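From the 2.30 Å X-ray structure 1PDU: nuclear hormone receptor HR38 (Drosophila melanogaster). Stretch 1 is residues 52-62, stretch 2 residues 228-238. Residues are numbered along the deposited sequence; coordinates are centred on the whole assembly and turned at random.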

# COMPACT_ATOMS: atom_id res chain seq x y z
N PHE A 52 6.74 -14.12 6.23
CA PHE A 52 6.80 -12.72 5.85
C PHE A 52 6.76 -12.58 4.33
O PHE A 52 5.99 -11.80 3.79
CB PHE A 52 8.07 -12.08 6.41
CG PHE A 52 8.29 -10.67 5.93
CD1 PHE A 52 7.50 -9.63 6.41
CD2 PHE A 52 9.23 -10.41 4.95
CE1 PHE A 52 7.63 -8.33 5.91
CE2 PHE A 52 9.37 -9.12 4.43
CZ PHE A 52 8.57 -8.08 4.91
N TYR A 53 7.58 -13.35 3.64
CA TYR A 53 7.60 -13.27 2.19
C TYR A 53 6.21 -13.60 1.62
O TYR A 53 5.69 -12.88 0.77
CB TYR A 53 8.64 -14.24 1.61
CG TYR A 53 10.07 -13.74 1.73
CD1 TYR A 53 10.34 -12.38 1.88
CD2 TYR A 53 11.15 -14.63 1.68
CE1 TYR A 53 11.65 -11.91 1.98
CE2 TYR A 53 12.47 -14.17 1.78
CZ TYR A 53 12.71 -12.80 1.93
OH TYR A 53 14.00 -12.33 2.05
N GLN A 54 5.64 -14.69 2.12
CA GLN A 54 4.33 -15.17 1.70
C GLN A 54 3.27 -14.09 1.90
O GLN A 54 2.47 -13.81 1.01
CB GLN A 54 3.95 -16.40 2.53
CG GLN A 54 2.75 -17.14 2.00
CD GLN A 54 2.96 -17.57 0.57
OE1 GLN A 54 3.95 -18.24 0.25
NE2 GLN A 54 2.04 -17.18 -0.31
N LEU A 55 3.28 -13.51 3.09
CA LEU A 55 2.36 -12.45 3.48
C LEU A 55 2.51 -11.27 2.54
O LEU A 55 1.52 -10.74 2.02
CB LEU A 55 2.69 -12.03 4.91
CG LEU A 55 1.96 -10.81 5.47
CD1 LEU A 55 0.47 -11.11 5.53
CD2 LEU A 55 2.51 -10.49 6.85
N LEU A 56 3.74 -10.86 2.31
CA LEU A 56 4.02 -9.74 1.43
C LEU A 56 3.62 -10.02 -0.03
O LEU A 56 2.88 -9.24 -0.63
CB LEU A 56 5.50 -9.38 1.53
CG LEU A 56 6.02 -8.09 0.88
CD1 LEU A 56 4.97 -6.98 0.95
CD2 LEU A 56 7.29 -7.67 1.60
N THR A 57 4.08 -11.14 -0.60
CA THR A 57 3.76 -11.46 -1.99
C THR A 57 2.28 -11.64 -2.30
O THR A 57 1.79 -11.12 -3.30
CB THR A 57 4.51 -12.72 -2.52
OG1 THR A 57 4.30 -13.83 -1.64
CG2 THR A 57 6.00 -12.45 -2.63
N SER A 58 1.55 -12.35 -1.45
CA SER A 58 0.14 -12.56 -1.71
C SER A 58 -0.67 -11.29 -1.53
O SER A 58 -1.71 -11.12 -2.16
CB SER A 58 -0.43 -13.67 -0.83
OG SER A 58 -0.35 -13.31 0.53
N SER A 59 -0.19 -10.38 -0.67
CA SER A 59 -0.90 -9.12 -0.47
C SER A 59 -0.67 -8.26 -1.71
O SER A 59 -1.56 -7.55 -2.17
CB SER A 59 -0.37 -8.39 0.76
OG SER A 59 -0.75 -9.06 1.95
N VAL A 60 0.53 -8.34 -2.26
CA VAL A 60 0.85 -7.58 -3.45
C VAL A 60 0.01 -8.10 -4.62
O VAL A 60 -0.38 -7.34 -5.49
CB VAL A 60 2.36 -7.64 -3.76
CG1 VAL A 60 2.66 -7.08 -5.14
CG2 VAL A 60 3.11 -6.84 -2.69
N ASP A 61 -0.27 -9.40 -4.62
CA ASP A 61 -1.10 -9.98 -5.67
C ASP A 61 -2.48 -9.34 -5.61
O ASP A 61 -3.08 -9.03 -6.64
CB ASP A 61 -1.26 -11.49 -5.49
CG ASP A 61 -0.01 -12.26 -5.86
OD1 ASP A 61 0.68 -11.83 -6.82
OD2 ASP A 61 0.29 -13.29 -5.21
N VAL A 62 -2.97 -9.13 -4.39
CA VAL A 62 -4.27 -8.50 -4.20
C VAL A 62 -4.19 -7.05 -4.61
O VAL A 62 -5.10 -6.53 -5.25
CB VAL A 62 -4.75 -8.59 -2.73
CG1 VAL A 62 -5.91 -7.63 -2.50
CG2 VAL A 62 -5.19 -10.01 -2.41
N VAL A 228 15.79 -18.38 3.45
CA VAL A 228 14.91 -18.93 2.42
C VAL A 228 15.06 -18.01 1.22
O VAL A 228 15.36 -16.83 1.38
CB VAL A 228 13.42 -18.95 2.86
CG1 VAL A 228 13.22 -19.87 4.04
CG2 VAL A 228 12.98 -17.56 3.23
N PRO A 229 14.87 -18.53 0.00
CA PRO A 229 15.02 -17.67 -1.17
C PRO A 229 13.95 -16.57 -1.25
O PRO A 229 12.83 -16.73 -0.80
CB PRO A 229 14.93 -18.66 -2.33
CG PRO A 229 13.97 -19.68 -1.81
CD PRO A 229 14.44 -19.89 -0.39
N ALA A 230 14.32 -15.44 -1.85
CA ALA A 230 13.39 -14.34 -1.99
C ALA A 230 12.59 -14.50 -3.27
O ALA A 230 13.16 -14.77 -4.34
CB ALA A 230 14.15 -13.02 -2.02
N PRO A 231 11.26 -14.34 -3.19
CA PRO A 231 10.37 -14.46 -4.35
C PRO A 231 10.69 -13.36 -5.37
O PRO A 231 11.23 -12.31 -5.00
CB PRO A 231 8.97 -14.29 -3.75
CG PRO A 231 9.16 -14.60 -2.29
CD PRO A 231 10.49 -14.00 -1.98
N ALA A 232 10.35 -13.59 -6.63
CA ALA A 232 10.61 -12.60 -7.67
C ALA A 232 9.95 -11.27 -7.32
O ALA A 232 10.54 -10.19 -7.48
CB ALA A 232 10.10 -13.11 -9.01
N LEU A 233 8.71 -11.35 -6.85
CA LEU A 233 7.95 -10.17 -6.47
C LEU A 233 8.75 -9.32 -5.49
O LEU A 233 8.76 -8.09 -5.59
CB LEU A 233 6.62 -10.61 -5.85
CG LEU A 233 5.48 -9.60 -5.81
CD1 LEU A 233 5.24 -9.03 -7.19
CD2 LEU A 233 4.21 -10.28 -5.31
N ILE A 234 9.43 -9.97 -4.55
CA ILE A 234 10.23 -9.25 -3.58
C ILE A 234 11.48 -8.67 -4.23
O ILE A 234 11.95 -7.60 -3.86
CB ILE A 234 10.64 -10.17 -2.40
CG1 ILE A 234 9.41 -10.55 -1.59
CG2 ILE A 234 11.63 -9.46 -1.50
CD1 ILE A 234 8.72 -9.38 -0.94
N GLU A 235 12.03 -9.39 -5.21
CA GLU A 235 13.22 -8.92 -5.92
C GLU A 235 12.87 -7.73 -6.81
O GLU A 235 13.72 -6.87 -7.07
CB GLU A 235 13.80 -10.03 -6.80
CG GLU A 235 14.47 -11.16 -6.04
CD GLU A 235 15.88 -10.81 -5.62
OE1 GLU A 235 16.31 -9.66 -5.89
OE2 GLU A 235 16.55 -11.68 -5.03
N ASN A 236 11.63 -7.70 -7.29
CA ASN A 236 11.18 -6.60 -8.15
C ASN A 236 11.21 -5.28 -7.38
O ASN A 236 11.45 -4.22 -7.96
CB ASN A 236 9.76 -6.85 -8.67
CG ASN A 236 9.66 -8.07 -9.57
OD1 ASN A 236 10.67 -8.54 -10.12
ND2 ASN A 236 8.44 -8.58 -9.76
N MET A 237 10.95 -5.34 -6.07
CA MET A 237 10.95 -4.15 -5.23
C MET A 237 12.31 -3.49 -5.22
O MET A 237 12.42 -2.30 -4.97
CB MET A 237 10.58 -4.51 -3.79
CG MET A 237 9.27 -5.24 -3.64
SD MET A 237 8.96 -5.64 -1.94
CE MET A 237 7.25 -5.79 -1.98
N PHE A 238 13.34 -4.27 -5.51
CA PHE A 238 14.70 -3.75 -5.50
C PHE A 238 15.17 -3.23 -6.84
O PHE A 238 16.23 -2.59 -6.92
CB PHE A 238 15.66 -4.82 -4.99
CG PHE A 238 15.55 -5.07 -3.51
CD1 PHE A 238 16.22 -4.26 -2.61
CD2 PHE A 238 14.76 -6.10 -3.03
CE1 PHE A 238 16.11 -4.47 -1.24
CE2 PHE A 238 14.64 -6.32 -1.66
CZ PHE A 238 15.32 -5.50 -0.76

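Three residues carry this contact: Y53 and T57 on the helix of stretch 1, and L233 on the short helix of stretch 2. No hydrogen bond crosses between the stretches, so the fit rests on shape and apolar packing.

Y53 has the most surface covered, its ring touching V228, P229, A230, P231 and I234. P231, the N-cap residue, sets CD over one ring face, 4.0 Å from the Y53 ring centroid and 23° off the normal, a CH-pi contact. Its puckered ring thus presents to the aromatic face the carbon bonded to N, which is somewhat polarised. Proline has no backbone NH to donate; P231 O accepts from E235 N at 3.0 Å. V228 CG2 reaches Y53 CE2 at 3.7 Å. Y53 OH is buried by the contact and has no partner in the model.

One turn on, T57 turns CG2 to P231 CB at 3.7 Å, while its hydroxyl lies within hydrogen-bonding reach of carbonyls in its own helix.

L233 packs against successive turns: its CD2 lies 3.3 Å from T57 O and 3.6 Å from V60 CG1. The helix axes cross at 78° and come within 9.7 Å of each other. Beside L233, I234 CD1 touches L56 CD2 at 3.4 Å, and M237 CE lies 3.9 Å from L56 CG.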